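Threonine phosphate decarboxylase-like enzyme (PDB 6OUX) catalyses the PLP-dependent decarboxylation of L-serine O-phosphate to ethanolamine O-phosphate, a precursor in norcobamide biosynthesis, and is less active with L-threonine phosphate. Local coordinates at residues I248-L253 with C282-F286; E110-L115 with R252-M258. The contacts are given in a common frame with arbitrary orientation. Residues are numbered along the deposited sequence.

Interaction 1: residues I248-L253 with C282-F286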
loop_
_atom_site.group_PDB
_atom_site.type_symbol
_atom_site.label_atom_id
_atom_site.label_comp_id
_atom_site.label_asym_id
_atom_site.label_seq_id
_atom_site.Cartn_x
_atom_site.Cartn_y
_atom_site.Cartn_z
ATOM N N ILE A 248 4.204 -13.924 -4.189
ATOM C CA ILE A 248 3.682 -13.627 -2.855
ATOM C C ILE A 248 2.513 -12.688 -3.034
ATOM O O ILE A 248 2.649 -11.480 -2.873
ATOM C CB ILE A 248 4.756 -12.981 -1.943
ATOM C CG1 ILE A 248 5.800 -14.008 -1.543
ATOM C CG2 ILE A 248 4.140 -12.475 -0.648
ATOM C CD1 ILE A 248 7.047 -13.369 -0.976
ATOM N N ALA A 249 1.370 -13.291 -3.345
ATOM C CA ALA A 249 0.170 -12.596 -3.810
ATOM C C ALA A 249 -0.274 -11.436 -2.931
ATOM O O ALA A 249 -0.328 -10.296 -3.396
ATOM C CB ALA A 249 -0.982 -13.600 -3.960
ATOM N N GLY A 250 -0.571 -11.740 -1.667
ATOM C CA GLY A 250 -1.171 -10.779 -0.747
ATOM C C GLY A 250 -0.234 -9.772 -0.113
ATOM O O GLY A 250 -0.664 -9.048 0.819
ATOM N N VAL A 251 1.044 -9.768 -0.554
ATOM C CA VAL A 251 2.032 -8.689 -0.177
ATOM C C VAL A 251 2.533 -8.005 -1.447
ATOM O O VAL A 251 3.068 -8.645 -2.330
ATOM C CB VAL A 251 3.140 -9.128 0.830
ATOM C CG1 VAL A 251 2.933 -10.563 1.288
ATOM C CG2 VAL A 251 4.572 -8.855 0.366
ATOM N N ARG A 252 2.313 -6.712 -1.526
ATOM C CA ARG A 252 2.495 -5.955 -2.773
ATOM C C ARG A 252 3.713 -5.074 -2.684
ATOM O O ARG A 252 3.726 -4.101 -1.947
ATOM C CB ARG A 252 1.258 -5.103 -3.085
ATOM C CG ARG A 252 -0.008 -5.919 -3.362
ATOM C CD ARG A 252 -0.961 -5.222 -4.336
ATOM N NE ARG A 252 -1.027 -3.775 -4.103
ATOM C CZ ARG A 252 -1.359 -2.861 -5.021
ATOM N NH1 ARG A 252 -1.673 -3.220 -6.273
ATOM N NH2 ARG A 252 -1.386 -1.573 -4.689
ATOM N N LEU A 253 4.745 -5.424 -3.450
ATOM C CA LEU A 253 6.030 -4.736 -3.405
ATOM C C LEU A 253 6.656 -4.583 -4.760
ATOM O O LEU A 253 6.674 -5.504 -5.537
ATOM C CB LEU A 253 7.041 -5.551 -2.630
ATOM C CG LEU A 253 6.806 -5.717 -1.155
ATOM C CD1 LEU A 253 7.758 -6.776 -0.641
ATOM C CD2 LEU A 253 7.001 -4.403 -0.437
ATOM N N CYS A 282 9.416 -9.642 4.067
ATOM C CA CYS A 282 9.677 -10.271 2.766
ATOM C C CYS A 282 10.792 -9.552 2.042
ATOM O O CYS A 282 11.658 -10.174 1.436
ATOM C CB CYS A 282 8.421 -10.262 1.897
ATOM S SG CYS A 282 7.189 -11.500 2.355
ATOM N N LEU A 283 10.779 -8.243 2.143
ATOM C CA LEU A 283 11.813 -7.446 1.511
ATOM C C LEU A 283 13.210 -7.812 2.042
ATOM O O LEU A 283 14.185 -7.972 1.239
ATOM C CB LEU A 283 11.570 -5.960 1.718
ATOM C CG LEU A 283 12.343 -5.127 0.721
ATOM C CD1 LEU A 283 11.488 -5.032 -0.532
ATOM C CD2 LEU A 283 12.674 -3.737 1.261
ATOM N N ARG A 284 13.295 -7.947 3.369
ATOM C CA ARG A 284 14.563 -8.279 4.018
ATOM C C ARG A 284 14.954 -9.725 3.769
ATOM O O ARG A 284 16.145 -10.037 3.693
ATOM C CB ARG A 284 14.509 -8.039 5.491
ATOM C CG ARG A 284 14.369 -6.583 5.882
ATOM C CD ARG A 284 14.296 -6.464 7.414
ATOM N NE ARG A 284 14.160 -5.072 7.763
ATOM C CZ ARG A 284 15.168 -4.209 7.867
ATOM N NH1 ARG A 284 16.444 -4.596 7.745
ATOM N NH2 ARG A 284 14.887 -2.947 8.135
ATOM N N LEU A 285 13.974 -10.590 3.607
ATOM C CA LEU A 285 14.244 -11.934 3.188
ATOM C C LEU A 285 14.889 -11.968 1.809
ATOM O O LEU A 285 15.933 -12.585 1.598
ATOM C CB LEU A 285 12.932 -12.724 3.194
ATOM C CG LEU A 285 13.084 -14.201 2.895
ATOM C CD1 LEU A 285 13.808 -14.915 4.045
ATOM C CD2 LEU A 285 11.692 -14.720 2.676
ATOM N N PHE A 286 14.268 -11.258 0.877
ATOM C CA PHE A 286 14.581 -11.335 -0.560
ATOM C C PHE A 286 15.989 -10.924 -0.881
ATOM O O PHE A 286 16.470 -11.272 -1.952
ATOM C CB PHE A 286 13.623 -10.457 -1.380
ATOM C CG PHE A 286 12.198 -10.916 -1.387
ATOM C CD1 PHE A 286 11.811 -12.175 -0.940
ATOM C CD2 PHE A 286 11.199 -10.040 -1.838
ATOM C CE1 PHE A 286 10.460 -12.540 -0.954
ATOM C CE2 PHE A 286 9.868 -10.396 -1.842
ATOM C CZ PHE A 286 9.502 -11.651 -1.432
#
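Apolar side chains alone join the irregular segment 248-253 to one face of segment 282-286. Cys282 and Phe286 lie one turn apart, as the backbone hydrogen bond from Phe286 N to Cys282 O (2.9 Å) attests, and both have chi1 in the m well, with their CA-to-CB bonds directed at the loop. Ile248 (m, t) extends its longer branch toward both: CD1 is 3.8 Å from Cys282 SG and lies at the edge of the Phe286 ring, near its plane, although its modelled approach to CZ is too short to interpret. A type I beta turn from Ile248 to Val251, closed by Val251 N to Ile248 O at 3.3 Å, brings both end residues to face the helix. Val251 reaches Cys282 SG with CG2 at 4.2 Å; its chi1 of -3° lies between the usual wells and is to be read with caution. In the fold type I architecture of PLP enzymes, this loop links the last parallel strand, 236-241, to the antiparallel strand 254-257. Leu253 (m, t) points CD1 into a shallow hollow bounded by Cys282 CB (4.4 Å), Phe286 CE2 (4.4 Å) and Leu283 CD1 (4.1 Å). The CB of Leu283 points sideways, but its t, p conformation brings the end of the side chain closer to Leu253. Beyond the contact, Phe286 stacks on Phe246, while Val59 of helix 53-68 touches both Ile248 and Phe286.

Interaction 2: residues E110-L115 with R252-M258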
loop_
_atom_site.group_PDB
_atom_site.type_symbol
_atom_site.label_atom_id
_atom_site.label_comp_id
_atom_site.label_asym_id
_atom_site.label_seq_id
_atom_site.Cartn_x
_atom_site.Cartn_y
_atom_site.Cartn_z
ATOM N N GLU A 110 1.945 0.601 -10.217
ATOM C CA GLU A 110 1.724 1.743 -9.325
ATOM C C GLU A 110 2.871 2.774 -9.413
ATOM O O GLU A 110 2.606 3.999 -9.419
ATOM C CB GLU A 110 1.499 1.353 -7.863
ATOM C CG GLU A 110 0.321 0.411 -7.543
ATOM C CD GLU A 110 0.464 -1.032 -8.077
ATOM O OE1 GLU A 110 1.553 -1.492 -8.438
ATOM O OE2 GLU A 110 -0.553 -1.764 -8.148
ATOM N N ILE A 111 4.118 2.301 -9.470
ATOM C CA ILE A 111 5.239 3.208 -9.610
ATOM C C ILE A 111 5.190 3.931 -10.959
ATOM O O ILE A 111 5.417 5.135 -11.006
ATOM C CB ILE A 111 6.569 2.508 -9.351
ATOM C CG1 ILE A 111 6.631 2.128 -7.849
ATOM C CG2 ILE A 111 7.744 3.422 -9.736
ATOM C CD1 ILE A 111 7.777 1.103 -7.593
ATOM N N ILE A 112 4.870 3.224 -12.051
ATOM C CA ILE A 112 4.818 3.863 -13.364
ATOM C C ILE A 112 3.688 4.882 -13.471
ATOM O O ILE A 112 3.843 5.921 -14.068
ATOM C CB ILE A 112 4.749 2.814 -14.493
ATOM C CG1 ILE A 112 6.048 2.004 -14.543
ATOM C CG2 ILE A 112 4.514 3.472 -15.861
ATOM C CD1 ILE A 112 6.003 0.819 -15.494
ATOM N N GLN A 113 2.573 4.608 -12.825
ATOM C CA GLN A 113 1.489 5.557 -12.753
ATOM C C GLN A 113 1.881 6.819 -12.019
ATOM O O GLN A 113 1.509 7.903 -12.511
ATOM C CB GLN A 113 0.221 4.877 -12.190
ATOM C CG GLN A 113 -0.262 3.833 -13.210
ATOM C CD GLN A 113 -1.327 2.826 -12.752
ATOM O OE1 GLN A 113 -1.938 2.129 -13.601
ATOM N NE2 GLN A 113 -1.551 2.727 -11.446
ATOM N N MET A 114 2.592 6.713 -10.896
ATOM C CA MET A 114 3.213 7.891 -10.191
ATOM C C MET A 114 4.170 8.667 -11.091
ATOM O O MET A 114 4.058 9.879 -11.204
ATOM C CB MET A 114 3.870 7.469 -8.882
ATOM C CG MET A 114 4.761 8.503 -8.145
ATOM S SD MET A 114 5.825 7.819 -6.830
ATOM C CE MET A 114 7.194 7.293 -7.866
ATOM N N LEU A 115 5.049 7.964 -11.823
ATOM C CA LEU A 115 5.919 8.608 -12.783
ATOM C C LEU A 115 5.188 9.385 -13.884
ATOM O O LEU A 115 5.555 10.514 -14.216
ATOM C CB LEU A 115 6.870 7.568 -13.414
ATOM C CG LEU A 115 7.893 6.944 -12.452
ATOM C CD1 LEU A 115 8.655 5.827 -13.147
ATOM C CD2 LEU A 115 8.845 8.012 -11.938
ATOM N N ARG A 252 2.313 -6.712 -1.526
ATOM C CA ARG A 252 2.495 -5.955 -2.773
ATOM C C ARG A 252 3.713 -5.074 -2.684
ATOM O O ARG A 252 3.726 -4.101 -1.947
ATOM C CB ARG A 252 1.258 -5.103 -3.085
ATOM C CG ARG A 252 -0.008 -5.919 -3.362
ATOM C CD ARG A 252 -0.961 -5.222 -4.336
ATOM N NE ARG A 252 -1.027 -3.775 -4.103
ATOM C CZ ARG A 252 -1.359 -2.861 -5.021
ATOM N NH1 ARG A 252 -1.673 -3.220 -6.273
ATOM N NH2 ARG A 252 -1.386 -1.573 -4.689
ATOM N N LEU A 253 4.745 -5.424 -3.450
ATOM C CA LEU A 253 6.030 -4.736 -3.405
ATOM C C LEU A 253 6.656 -4.583 -4.760
ATOM O O LEU A 253 6.674 -5.504 -5.537
ATOM C CB LEU A 253 7.041 -5.551 -2.630
ATOM C CG LEU A 253 6.806 -5.717 -1.155
ATOM C CD1 LEU A 253 7.758 -6.776 -0.641
ATOM C CD2 LEU A 253 7.001 -4.403 -0.437
ATOM N N GLY A 254 7.229 -3.423 -5.018
ATOM C CA GLY A 254 8.010 -3.251 -6.226
ATOM C C GLY A 254 9.008 -2.173 -5.961
ATOM O O GLY A 254 8.877 -1.419 -4.945
ATOM N N TYR A 255 10.002 -2.078 -6.829
ATOM C CA TYR A 255 10.971 -0.976 -6.679
ATOM C C TYR A 255 11.252 -0.315 -8.028
ATOM O O TYR A 255 10.870 -0.826 -9.084
ATOM C CB TYR A 255 12.260 -1.437 -5.985
ATOM C CG TYR A 255 13.178 -2.318 -6.872
ATOM C CD1 TYR A 255 12.996 -3.673 -6.967
ATOM C CD2 TYR A 255 14.182 -1.764 -7.603
ATOM C CE1 TYR A 255 13.834 -4.474 -7.751
ATOM C CE2 TYR A 255 15.004 -2.540 -8.414
ATOM C CZ TYR A 255 14.808 -3.872 -8.492
ATOM O OH TYR A 255 15.603 -4.587 -9.288
ATOM N N ALA A 256 11.861 0.848 -7.965
ATOM C CA ALA A 256 12.411 1.550 -9.121
ATOM C C ALA A 256 13.801 2.053 -8.815
ATOM O O ALA A 256 14.103 2.400 -7.653
ATOM C CB ALA A 256 11.546 2.720 -9.511
ATOM N N LEU A 257 14.627 2.120 -9.854
ATOM C CA LEU A 257 15.958 2.785 -9.832
ATOM C C LEU A 257 15.810 4.057 -10.683
ATOM O O LEU A 257 15.382 4.002 -11.841
ATOM C CB LEU A 257 17.022 1.889 -10.445
ATOM C CG LEU A 257 17.135 0.465 -9.870
ATOM C CD1 LEU A 257 18.251 -0.326 -10.535
ATOM C CD2 LEU A 257 17.338 0.427 -8.374
ATOM N N MET A 258 16.109 5.189 -10.081
ATOM C CA MET A 258 15.929 6.457 -10.734
ATOM C C MET A 258 16.822 7.517 -10.112
ATOM O O MET A 258 17.539 7.277 -9.146
ATOM C CB MET A 258 14.444 6.875 -10.746
ATOM C CG MET A 258 13.773 7.101 -9.405
ATOM S SD MET A 258 11.976 7.574 -9.494
ATOM C CE MET A 258 11.251 6.201 -9.100
#
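Ile111 occupies the apolar centre, where its side chain lies directly on the strand backbone. Its CD1 is 3.8 Å from both Gly254 O and Tyr255 C, and its CG2 meets Ala256 CB at 3.9 Å. One helical turn on, Leu115 continues the same face and places CD2 4.0 Å from Met258 SD. Met258 also comes within 4.4 Å of Met114 CE through its own CE, a looser touch. The alternation of the extended chain selects the residues that take part: Arg252, Ala256 and Met258 point toward the helix, whereas Leu253 and Tyr255 point away. At the polar edge, Glu110 OE2 and Arg252 NH1 form a salt bridge at 2.6 Å, whose hydrogen bond is weak because the angle at the hydrogen is only 120°. The helix and strand axes approach to 9.3 Å at 44°, with the helix packed on one face of the central sheet, as in the large domain of fold type I PLP enzymes. Arg252 also packs on Asn274 of the second subunit. Strand 254-257 runs antiparallel to both its neighbours, 102-105 and 236-241, whose residues Phe103 and Ile237 extend the apolar layer beneath the helix, while Leu266 and Lys262 of helix 260-266 touch Met114 and Leu115.

Overall arrangement
Interactions 1 and 2 overlap in sequence at Arg252 and Leu253 and cross along the chain, yet their centres lie about 15 Å apart. The shared pair divides its side chains: Leu253 turns to the 282-286 helix and away from 110-115, whereas Arg252 turns to 110-115 and makes no contact with 282-286. Segment 248-258 is thus held by different helices as it passes from loop into strand 254-257; at the junction, Ser243 OG hydrogen-bonds Val251 O and Leu253 N. Both contacts lie away from Asn181, Arg355 and Arg369, the residues assigned to O-phospho-L-serine binding, and belong to the packing around the central sheet.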